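Local coordinates for protein Rio2 kinase (Chaetomium thermophilum, PDB 4GYI) that probably phosphorylates serine and threonine residues of proteins with ATP and magnesium, and serves as an atypical kinase with an ATPase-dependent role in pre-40S ribosomal subunit maturation, at residues A[145-150]-A[336-341]; A[156-161]-A[322-327]; A[165-170]-A[178-183]. All coordinates share one frame; numbering follows the deposited sequence. Where two conformers were deposited one is given.

Contact 1. Residues A[145-150]-A[336-341]; sequences RNRSTG and IREQQE
The carboxylate of Glu338 is shared between the side chains of Asn146 and Arg147, which reach it from the opposite direction. OE2 takes the salt bridge from NH2 of Arg147 at 2.8 Å; the guanidinium presents its edge, tilted slightly from its own plane, and meets the oxygen on the syn side, 21° out of the carboxylate plane. OE1 accepts a longer hydrogen bond, 3.3 Å, from ND2 of Asn146, through its syn lone pair and almost within the amide plane. With a donor on each oxygen, rotation of the carboxylate is restrained. Glu338 spans the gap because its CG stands trans to the backbone N (chi1 175°) and the chain stays extended beyond it, while the Arg147 chain bends at chi3. One shell out, Trp152 packs against both Asn146 and Arg147, Leu155 touches Arg147, and Leu144 lies on Glu338. Ser148 occupies the N-cap of helix 149-172, its OG bonded to Ser151 OG and to Glu31 OE1, which also receives Gly150 N. This is a polar surface junction within the kinase fold, tying the loop that leads into the long helix of the N-lobe to the C-terminal helix 326-341.

Contact 2. Residues A[156-161]-A[322-327]; sequences SRLAAI and SGFTKK. With EDO (1,2-ethanediol), chain D; EDO (1,2-ethanediol), chain E.
Phe324 comes edge-on to helix 149-172, its ring rim lodged between Leu158 and Ile161, one turn apart. The close part of the contact lies along this rim. Near the ring plane, CZ approaches the backbone O of Leu158 at 3.6 Å and CE1 meets the CG2 methyl of Ile161 at 3.7 Å. Leu158 adds CB, 4.0 Å from CZ of Phe324, and its CD2 methyl; both side chains run obliquely to the ring. In Ile161 a chi1 of -72° divides the two branches: CG2 goes to the phenyl rim, CG1 and CD1 lie near a 1,2-ethanediol, probably from the crystallisation liquor. Met328 also packs on Leu158.

The outer side is looser. Ser322, with OG 3.6 Å from CG2 of Ile161, is poorly ordered, as are Gly323 and Lys326. Gly323 has backbone angles at which a CB would collide with the carbonyl O of Ser322. Beyond the ring, Thr325 N-caps helix 326-341 through OG1 to Met328 N. On another flank of helix 149-172, Ser156 OG bonds a second ethanediol at O1, 2.6 Å away, and also Leu129 N.

Mainly apolar contact thus seats the loop leading into C-terminal helix 326-341 on N-lobe helix 149-172, without hydrogen bonds between the segments; the slightly positive ring edge facing a carbonyl oxygen probably adds weak electrostatic attraction.

Contact 3. Residues A[165-170]-A[178-183]; sequences AFMKAL and PEPIAQ. With EDO (1,2-ethanediol), chain E.
Lys168 of helix 149-172 and Pro180 at the start of strand 180-184 bring their CA atoms to 6.1 Å, the helix running on to 172 before a short loop returns the chain as an edge strand. This is the step from helix C to the fourth strand in the N-lobe of the protein kinase fold; a classic beta bulge follows, Ile181 and Ala182 both facing Val189. Met167 carries most of the packing on the helix side. Its CG is trans to the backbone N (chi1 -175°), which sends the side chain at the strand, where it lies alongside Pro180, the two pointing opposite ways. SD sits 3.6 Å from CB of Pro180 and 4.2 Å from CB of Pro178, while CG comes to 3.3 Å from the carbonyl O of Pro178. An alanine in place of Met167 would probably open a gap beside both prolines and cost Pro178, which touches ADP, part of its backing. Lys168 crosses Pro180 at about a right angle, CG to CG 3.7 Å, before the rest of its chain turns off from the strand. Met190 touches both Met167 and Pro178 from strand 187-191. Farther along, Gln183 holds O2 of an ethanediol by both amide atoms: NE2 donates to it at 3.2 Å and OE1 accepts from it at 3.3 Å.

Helix 149-172 relates all three contacts: the loop leading into it meets the last turns of helix 326-341 in contact 1, its first half meets the segment before that helix in contact 2, and its later part meets the edge strand in contact 3. Along the chain the closures are nested, 3 inside 2 inside 1. Centres of contacts 1 and 2 lie about 15 Å apart, those of 2 and 3 about 14 Å, and those of 1 and 3 about 25 Å. Contacts 2 and 3 touch directly, Ile161 CG1 lying 3.8 Å from Gln183 OE1, and share one ethanediol. Proximity to the nucleotide rises in contact 3: the Pro178 side chain is about 4 Å from ADP, that of Leu158 about 14 Å, whereas contact 1 lies away from the annotated sites.

Contact 1. Residues A[145-150]-A[336-341]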
loop_
_atom_site.group_PDB
_atom_site.type_symbol
_atom_site.label_atom_id
_atom_site.label_comp_id
_atom_site.label_asym_id
_atom_site.label_seq_id
_atom_site.Cartn_x
_atom_site.Cartn_y
_atom_site.Cartn_z
ATOM N N ARG A 145 10.783 -7.733 15.715
ATOM C CA ARG A 145 10.707 -9.169 15.963
ATOM C C ARG A 145 9.640 -9.638 16.966
ATOM O O ARG A 145 9.807 -10.693 17.570
ATOM C CB ARG A 145 12.080 -9.725 16.367
ATOM C CG ARG A 145 12.796 -10.474 15.264
ATOM C CD ARG A 145 13.733 -9.585 14.455
ATOM N NE ARG A 145 15.094 -9.589 14.985
ATOM C CZ ARG A 145 16.150 -9.082 14.354
ATOM N NH1 ARG A 145 16.015 -8.534 13.149
ATOM N NH2 ARG A 145 17.346 -9.121 14.931
ATOM N N ASN A 146 8.558 -8.880 17.160
ATOM C CA ASN A 146 7.438 -9.432 17.922
ATOM C C ASN A 146 6.561 -10.297 17.019
ATOM O O ASN A 146 5.601 -10.904 17.475
ATOM C CB ASN A 146 6.599 -8.357 18.610
ATOM C CG ASN A 146 5.936 -7.413 17.624
ATOM O OD1 ASN A 146 6.086 -7.553 16.410
ATOM N ND2 ASN A 146 5.204 -6.447 18.143
ATOM N N ARG A 147 6.895 -10.316 15.732
ATOM C CA ARG A 147 6.236 -11.193 14.770
ATOM C C ARG A 147 7.276 -11.865 13.897
ATOM O O ARG A 147 8.349 -11.319 13.680
ATOM C CB ARG A 147 5.262 -10.397 13.890
ATOM C CG ARG A 147 4.091 -9.851 14.659
ATOM C CD ARG A 147 3.235 -9.009 13.787
ATOM N NE ARG A 147 2.653 -7.876 14.493
ATOM C CZ ARG A 147 1.354 -7.679 14.611
ATOM N NH1 ARG A 147 0.514 -8.575 14.109
ATOM N NH2 ARG A 147 0.892 -6.603 15.222
ATOM N N SER A 148 6.947 -13.041 13.373
ATOM C CA SER A 148 7.835 -13.709 12.437
ATOM C C SER A 148 7.780 -13.021 11.086
ATOM O O SER A 148 6.894 -12.196 10.816
ATOM C CB SER A 148 7.413 -15.155 12.236
ATOM O OG SER A 148 6.238 -15.191 11.453
ATOM N N THR A 149 8.734 -13.382 10.243
ATOM C CA THR A 149 8.844 -12.859 8.886
ATOM C C THR A 149 7.577 -13.144 8.079
ATOM O O THR A 149 7.053 -12.263 7.381
ATOM C CB THR A 149 10.077 -13.473 8.174
ATOM O OG1 THR A 149 11.269 -12.935 8.757
ATOM C CG2 THR A 149 10.079 -13.149 6.703
ATOM N N GLY A 150 7.080 -14.372 8.200
ATOM C CA GLY A 150 5.869 -14.780 7.516
ATOM C C GLY A 150 4.673 -13.968 7.980
ATOM O O GLY A 150 3.794 -13.659 7.189
ATOM N N ILE A 336 -1.802 -2.064 11.764
ATOM C CA ILE A 336 -1.823 -0.663 11.339
ATOM C C ILE A 336 -1.881 0.320 12.493
ATOM O O ILE A 336 -1.136 1.304 12.516
ATOM C CB ILE A 336 -2.952 -0.388 10.343
ATOM C CG1 ILE A 336 -2.507 -0.838 8.946
ATOM C CG2 ILE A 336 -3.315 1.088 10.320
ATOM C CD1 ILE A 336 -3.561 -0.632 7.866
ATOM N N ARG A 337 -2.747 0.047 13.460
ATOM C CA ARG A 337 -2.924 0.953 14.583
ATOM C C ARG A 337 -1.593 1.034 15.331
ATOM O O ARG A 337 -1.147 2.114 15.712
ATOM C CB ARG A 337 -4.039 0.446 15.492
ATOM C CG ARG A 337 -4.663 1.502 16.390
ATOM C CD ARG A 337 -5.745 0.901 17.293
ATOM N NE ARG A 337 -5.249 -0.247 18.051
ATOM C CZ ARG A 337 -5.756 -1.479 17.982
ATOM N NH1 ARG A 337 -6.796 -1.741 17.198
ATOM N NH2 ARG A 337 -5.220 -2.453 18.707
ATOM N N GLU A 338 -0.946 -0.118 15.494
ATOM C CA GLU A 338 0.395 -0.192 16.070
ATOM C C GLU A 338 1.414 0.659 15.301
ATOM O O GLU A 338 2.227 1.330 15.910
ATOM C CB GLU A 338 0.859 -1.652 16.134
ATOM C CG GLU A 338 2.291 -1.863 16.610
ATOM C CD GLU A 338 2.716 -3.335 16.557
ATOM O OE1 GLU A 338 3.632 -3.724 17.317
ATOM O OE2 GLU A 338 2.137 -4.103 15.756
ATOM N N GLN A 339 1.378 0.626 13.973
ATOM C CA GLN A 339 2.298 1.440 13.175
ATOM C C GLN A 339 2.105 2.932 13.424
ATOM O O GLN A 339 3.071 3.654 13.679
ATOM C CB GLN A 339 2.135 1.174 11.674
ATOM C CG GLN A 339 2.445 -0.237 11.230
ATOM C CD GLN A 339 3.905 -0.450 10.870
ATOM O OE1 GLN A 339 4.418 -1.572 10.957
ATOM N NE2 GLN A 339 4.577 0.619 10.450
ATOM N N GLN A 340 0.861 3.396 13.334
ATOM C CA GLN A 340 0.595 4.833 13.411
ATOM C C GLN A 340 0.663 5.361 14.847
ATOM O O GLN A 340 0.983 6.525 15.072
ATOM C CB GLN A 340 -0.716 5.223 12.685
ATOM C CG GLN A 340 -1.988 4.494 13.129
ATOM C CD GLN A 340 -3.199 4.765 12.212
ATOM O OE1 GLN A 340 -3.042 5.105 11.036
ATOM N NE2 GLN A 340 -4.409 4.610 12.757
ATOM N N GLU A 341 0.396 4.485 15.812
ATOM C CA GLU A 341 0.453 4.838 17.228
ATOM C C GLU A 341 1.881 5.141 17.681
ATOM O O GLU A 341 2.096 5.867 18.658
ATOM C CB GLU A 341 -0.112 3.701 18.082
ATOM C CG GLU A 341 -0.483 4.096 19.498
ATOM C CD GLU A 341 -1.706 4.985 19.541
ATOM O OE1 GLU A 341 -1.848 5.763 20.513
ATOM O OE2 GLU A 341 -2.525 4.901 18.600
#

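Contact 2. Residues A[156-161]-A[322-327]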
loop_
_atom_site.group_PDB
_atom_site.type_symbol
_atom_site.label_atom_id
_atom_site.label_comp_id
_atom_site.label_asym_id
_atom_site.label_seq_id
_atom_site.Cartn_x
_atom_site.Cartn_y
_atom_site.Cartn_z
ATOM N N SER A 156 1.311 -7.485 5.201
ATOM C CA SER A 156 1.525 -6.554 4.103
ATOM C C SER A 156 0.711 -6.977 2.892
ATOM O O SER A 156 0.299 -6.122 2.096
ATOM C CB SER A 156 3.000 -6.424 3.752
ATOM O OG SER A 156 3.667 -5.638 4.713
ATOM N N ARG A 157 0.475 -8.283 2.755
ATOM C CA ARG A 157 -0.416 -8.810 1.716
ATOM C C ARG A 157 -1.806 -8.255 1.941
ATOM O O ARG A 157 -2.458 -7.778 1.017
ATOM C CB ARG A 157 -0.516 -10.342 1.782
ATOM C CG ARG A 157 0.320 -11.102 0.773
ATOM C CD ARG A 157 -0.110 -12.566 0.705
ATOM N NE ARG A 157 -1.360 -12.747 -0.031
ATOM C CZ ARG A 157 -2.493 -13.194 0.500
ATOM N NH1 ARG A 157 -2.553 -13.512 1.787
ATOM N NH2 ARG A 157 -3.574 -13.329 -0.259
ATOM N N LEU A 158 -2.259 -8.340 3.193
ATOM C CA LEU A 158 -3.599 -7.873 3.543
ATOM C C LEU A 158 -3.723 -6.381 3.309
ATOM O O LEU A 158 -4.779 -5.896 2.890
ATOM C CB LEU A 158 -3.944 -8.164 5.000
ATOM C CG LEU A 158 -4.146 -9.623 5.410
ATOM C CD1 LEU A 158 -4.661 -9.664 6.842
ATOM C CD2 LEU A 158 -5.105 -10.316 4.487
ATOM N N ALA A 159 -2.657 -5.653 3.620
ATOM C CA ALA A 159 -2.658 -4.212 3.431
ATOM C C ALA A 159 -2.859 -3.879 1.957
ATOM O O ALA A 159 -3.663 -3.023 1.630
ATOM C CB ALA A 159 -1.351 -3.599 3.944
ATOM N N ALA A 160 -2.135 -4.568 1.074
ATOM C CA ALA A 160 -2.209 -4.316 -0.373
ATOM C C ALA A 160 -3.576 -4.703 -0.938
ATOM O O ALA A 160 -4.138 -3.974 -1.733
ATOM C CB ALA A 160 -1.089 -5.078 -1.127
ATOM N N ILE A 161 -4.098 -5.850 -0.514
ATOM C CA ILE A 161 -5.405 -6.302 -0.951
ATOM C C ILE A 161 -6.492 -5.316 -0.553
ATOM O O ILE A 161 -7.350 -4.950 -1.371
ATOM C CB ILE A 161 -5.731 -7.691 -0.381
ATOM C CG1 ILE A 161 -4.883 -8.749 -1.083
ATOM C CG2 ILE A 161 -7.215 -8.025 -0.568
ATOM C CD1 ILE A 161 -5.032 -10.125 -0.491
ATOM N N SER A 322 -13.610 -9.667 -1.369
ATOM C CA SER A 322 -12.357 -10.350 -1.667
ATOM C C SER A 322 -12.211 -11.745 -1.054
ATOM O O SER A 322 -11.618 -12.636 -1.660
ATOM C CB SER A 322 -11.175 -9.475 -1.258
ATOM O OG SER A 322 -9.961 -10.184 -1.396
ATOM N N GLY A 323 -12.760 -11.922 0.143
ATOM C CA GLY A 323 -12.501 -13.116 0.925
ATOM C C GLY A 323 -11.793 -12.644 2.173
ATOM O O GLY A 323 -11.035 -13.382 2.799
ATOM N N PHE A 324 -12.038 -11.384 2.512
ATOM C CA PHE A 324 -11.453 -10.769 3.689
ATOM C C PHE A 324 -12.228 -11.183 4.934
ATOM O O PHE A 324 -13.298 -10.638 5.210
ATOM C CB PHE A 324 -11.500 -9.251 3.539
ATOM C CG PHE A 324 -10.190 -8.581 3.788
ATOM C CD1 PHE A 324 -9.255 -8.466 2.778
ATOM C CD2 PHE A 324 -9.896 -8.059 5.034
ATOM C CE1 PHE A 324 -8.049 -7.841 3.007
ATOM C CE2 PHE A 324 -8.694 -7.439 5.274
ATOM C CZ PHE A 324 -7.765 -7.328 4.260
ATOM N N THR A 325 -11.697 -12.146 5.683
ATOM C CA THR A 325 -12.360 -12.594 6.904
ATOM C C THR A 325 -12.365 -11.472 7.931
ATOM O O THR A 325 -11.581 -10.520 7.837
ATOM C CB THR A 325 -11.682 -13.842 7.524
ATOM O OG1 THR A 325 -10.405 -13.491 8.070
ATOM C CG2 THR A 325 -11.498 -14.939 6.480
ATOM N N LYS A 326 -13.256 -11.577 8.909
ATOM C CA LYS A 326 -13.250 -10.636 10.017
ATOM C C LYS A 326 -11.905 -10.717 10.748
ATOM O O LYS A 326 -11.398 -9.713 11.241
ATOM C CB LYS A 326 -14.412 -10.913 10.972
ATOM C CG LYS A 326 -15.777 -10.856 10.306
ATOM C CD LYS A 326 -16.898 -11.159 11.291
ATOM C CE LYS A 326 -18.260 -11.146 10.606
ATOM N NZ LYS A 326 -18.364 -12.165 9.522
ATOM N N LYS A 327 -11.327 -11.915 10.796
ATOM C CA LYS A 327 -10.030 -12.109 11.428
ATOM C C LYS A 327 -8.925 -11.360 10.676
ATOM O O LYS A 327 -8.071 -10.715 11.291
ATOM C CB LYS A 327 -9.683 -13.599 11.542
ATOM C CG LYS A 327 -8.283 -13.842 12.083
ATOM C CD LYS A 327 -7.990 -15.302 12.315
ATOM C CE LYS A 327 -6.569 -15.507 12.829
ATOM N NZ LYS A 327 -5.540 -15.199 11.788
HETATM C C1 EDO D . 6.993 -7.140 5.039
HETATM O O1 EDO D . 6.175 -6.006 5.341
HETATM C C2 EDO D . 7.716 -6.884 3.728
HETATM O O2 EDO D . 6.755 -6.459 2.777
HETATM C C1 EDO E . -1.152 -13.009 -3.896
HETATM O O1 EDO E . -1.421 -13.071 -2.483
HETATM C C2 EDO E . -2.119 -12.049 -4.580
HETATM O O2 EDO E . -2.583 -11.059 -3.649
#

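Contact 3. Residues A[165-170]-A[178-183]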
loop_
_atom_site.group_PDB
_atom_site.type_symbol
_atom_site.label_atom_id
_atom_site.label_comp_id
_atom_site.label_asym_id
_atom_site.label_seq_id
_atom_site.Cartn_x
_atom_site.Cartn_y
_atom_site.Cartn_z
ATOM N N ALA A 165 -8.697 -2.813 -3.097
ATOM C CA ALA A 165 -10.148 -2.935 -3.134
ATOM C C ALA A 165 -10.800 -1.568 -2.920
ATOM O O ALA A 165 -11.787 -1.228 -3.567
ATOM C CB ALA A 165 -10.612 -3.914 -2.077
ATOM N N PHE A 166 -10.242 -0.784 -2.002
ATOM C CA PHE A 166 -10.775 0.545 -1.752
ATOM C C PHE A 166 -10.483 1.490 -2.883
ATOM O O PHE A 166 -11.309 2.337 -3.201
ATOM C CB PHE A 166 -10.282 1.119 -0.429
ATOM C CG PHE A 166 -11.031 0.595 0.748
ATOM C CD1 PHE A 166 -12.389 0.336 0.652
ATOM C CD2 PHE A 166 -10.393 0.350 1.939
ATOM C CE1 PHE A 166 -13.095 -0.160 1.732
ATOM C CE2 PHE A 166 -11.100 -0.135 3.018
ATOM C CZ PHE A 166 -12.447 -0.401 2.909
ATOM N N MET A 167 -9.324 1.344 -3.512
ATOM C CA MET A 167 -9.003 2.228 -4.620
ATOM C C MET A 167 -9.927 1.928 -5.795
ATOM O O MET A 167 -10.383 2.847 -6.462
ATOM C CB MET A 167 -7.522 2.131 -4.992
ATOM C CG MET A 167 -7.053 3.116 -6.062
ATOM S SD MET A 167 -5.306 2.820 -6.474
ATOM C CE MET A 167 -4.579 2.902 -4.824
ATOM N N LYS A 168 -10.226 0.654 -6.033
ATOM C CA LYS A 168 -11.210 0.305 -7.052
ATOM C C LYS A 168 -12.587 0.902 -6.764
ATOM O O LYS A 168 -13.205 1.516 -7.645
ATOM C CB LYS A 168 -11.365 -1.212 -7.203
ATOM C CG LYS A 168 -10.308 -1.895 -8.044
ATOM C CD LYS A 168 -10.700 -3.335 -8.325
ATOM C CE LYS A 168 -12.028 -3.406 -9.086
ATOM N NZ LYS A 168 -12.660 -4.770 -9.116
ATOM N N ALA A 169 -13.086 0.698 -5.551
ATOM C CA ALA A 169 -14.422 1.189 -5.207
ATOM C C ALA A 169 -14.473 2.700 -5.377
ATOM O O ALA A 169 -15.420 3.241 -5.935
ATOM C CB ALA A 169 -14.809 0.797 -3.759
ATOM N N LEU A 170 -13.432 3.383 -4.916
ATOM C CA LEU A 170 -13.447 4.837 -4.918
ATOM C C LEU A 170 -13.304 5.346 -6.335
ATOM O O LEU A 170 -13.967 6.295 -6.734
ATOM C CB LEU A 170 -12.325 5.392 -4.036
ATOM C CG LEU A 170 -12.563 5.167 -2.547
ATOM C CD1 LEU A 170 -11.305 5.431 -1.756
ATOM C CD2 LEU A 170 -13.705 6.063 -2.074
ATOM N N PRO A 178 -5.953 7.574 -7.520
ATOM C CA PRO A 178 -5.240 7.032 -8.680
ATOM C C PRO A 178 -6.033 5.892 -9.299
ATOM O O PRO A 178 -6.811 5.253 -8.603
ATOM C CB PRO A 178 -3.938 6.484 -8.070
ATOM C CG PRO A 178 -3.788 7.205 -6.774
ATOM C CD PRO A 178 -5.187 7.415 -6.275
ATOM N N GLU A 179 -5.854 5.628 -10.588
ATOM C CA GLU A 179 -6.469 4.427 -11.159
ATOM C C GLU A 179 -5.730 3.170 -10.711
ATOM O O GLU A 179 -4.528 3.034 -10.939
ATOM C CB GLU A 179 -6.502 4.473 -12.685
ATOM C CG GLU A 179 -6.904 3.142 -13.297
ATOM C CD GLU A 179 -6.967 3.183 -14.812
ATOM O OE1 GLU A 179 -7.077 4.293 -15.372
ATOM O OE2 GLU A 179 -6.913 2.105 -15.440
ATOM N N PRO A 180 -6.446 2.245 -10.069
ATOM C CA PRO A 180 -5.782 1.008 -9.657
ATOM C C PRO A 180 -5.575 0.127 -10.888
ATOM O O PRO A 180 -6.486 -0.005 -11.707
ATOM C CB PRO A 180 -6.798 0.370 -8.708
ATOM C CG PRO A 180 -8.147 0.815 -9.256
ATOM C CD PRO A 180 -7.906 2.214 -9.839
ATOM N N ILE A 181 -4.403 -0.476 -11.031
ATOM C CA ILE A 181 -4.139 -1.264 -12.239
ATOM C C ILE A 181 -3.973 -2.761 -11.982
ATOM O O ILE A 181 -4.528 -3.571 -12.701
ATOM C CB ILE A 181 -2.923 -0.728 -13.008
ATOM C CG1 ILE A 181 -3.183 0.719 -13.451
ATOM C CG2 ILE A 181 -2.615 -1.614 -14.208
ATOM C CD1 ILE A 181 -1.936 1.450 -13.908
ATOM N N ALA A 182 -3.210 -3.134 -10.962
ATOM C CA ALA A 182 -3.038 -4.551 -10.667
ATOM C C ALA A 182 -2.599 -4.706 -9.235
ATOM O O ALA A 182 -2.173 -3.743 -8.615
ATOM C CB ALA A 182 -2.014 -5.167 -11.597
ATOM N N GLN A 183 -2.686 -5.917 -8.705
ATOM C CA GLN A 183 -2.282 -6.141 -7.323
ATOM C C GLN A 183 -1.674 -7.524 -7.209
ATOM O O GLN A 183 -2.251 -8.495 -7.690
ATOM C CB GLN A 183 -3.492 -5.989 -6.384
ATOM C CG GLN A 183 -3.164 -6.107 -4.900
ATOM C CD GLN A 183 -3.140 -7.545 -4.409
ATOM O OE1 GLN A 183 -4.028 -8.331 -4.727
ATOM N NE2 GLN A 183 -2.112 -7.896 -3.644
HETATM C C1 EDO E . -1.152 -13.009 -3.896
HETATM O O1 EDO E . -1.421 -13.071 -2.483
HETATM C C2 EDO E . -2.119 -12.049 -4.580
HETATM O O2 EDO E . -2.583 -11.059 -3.649
#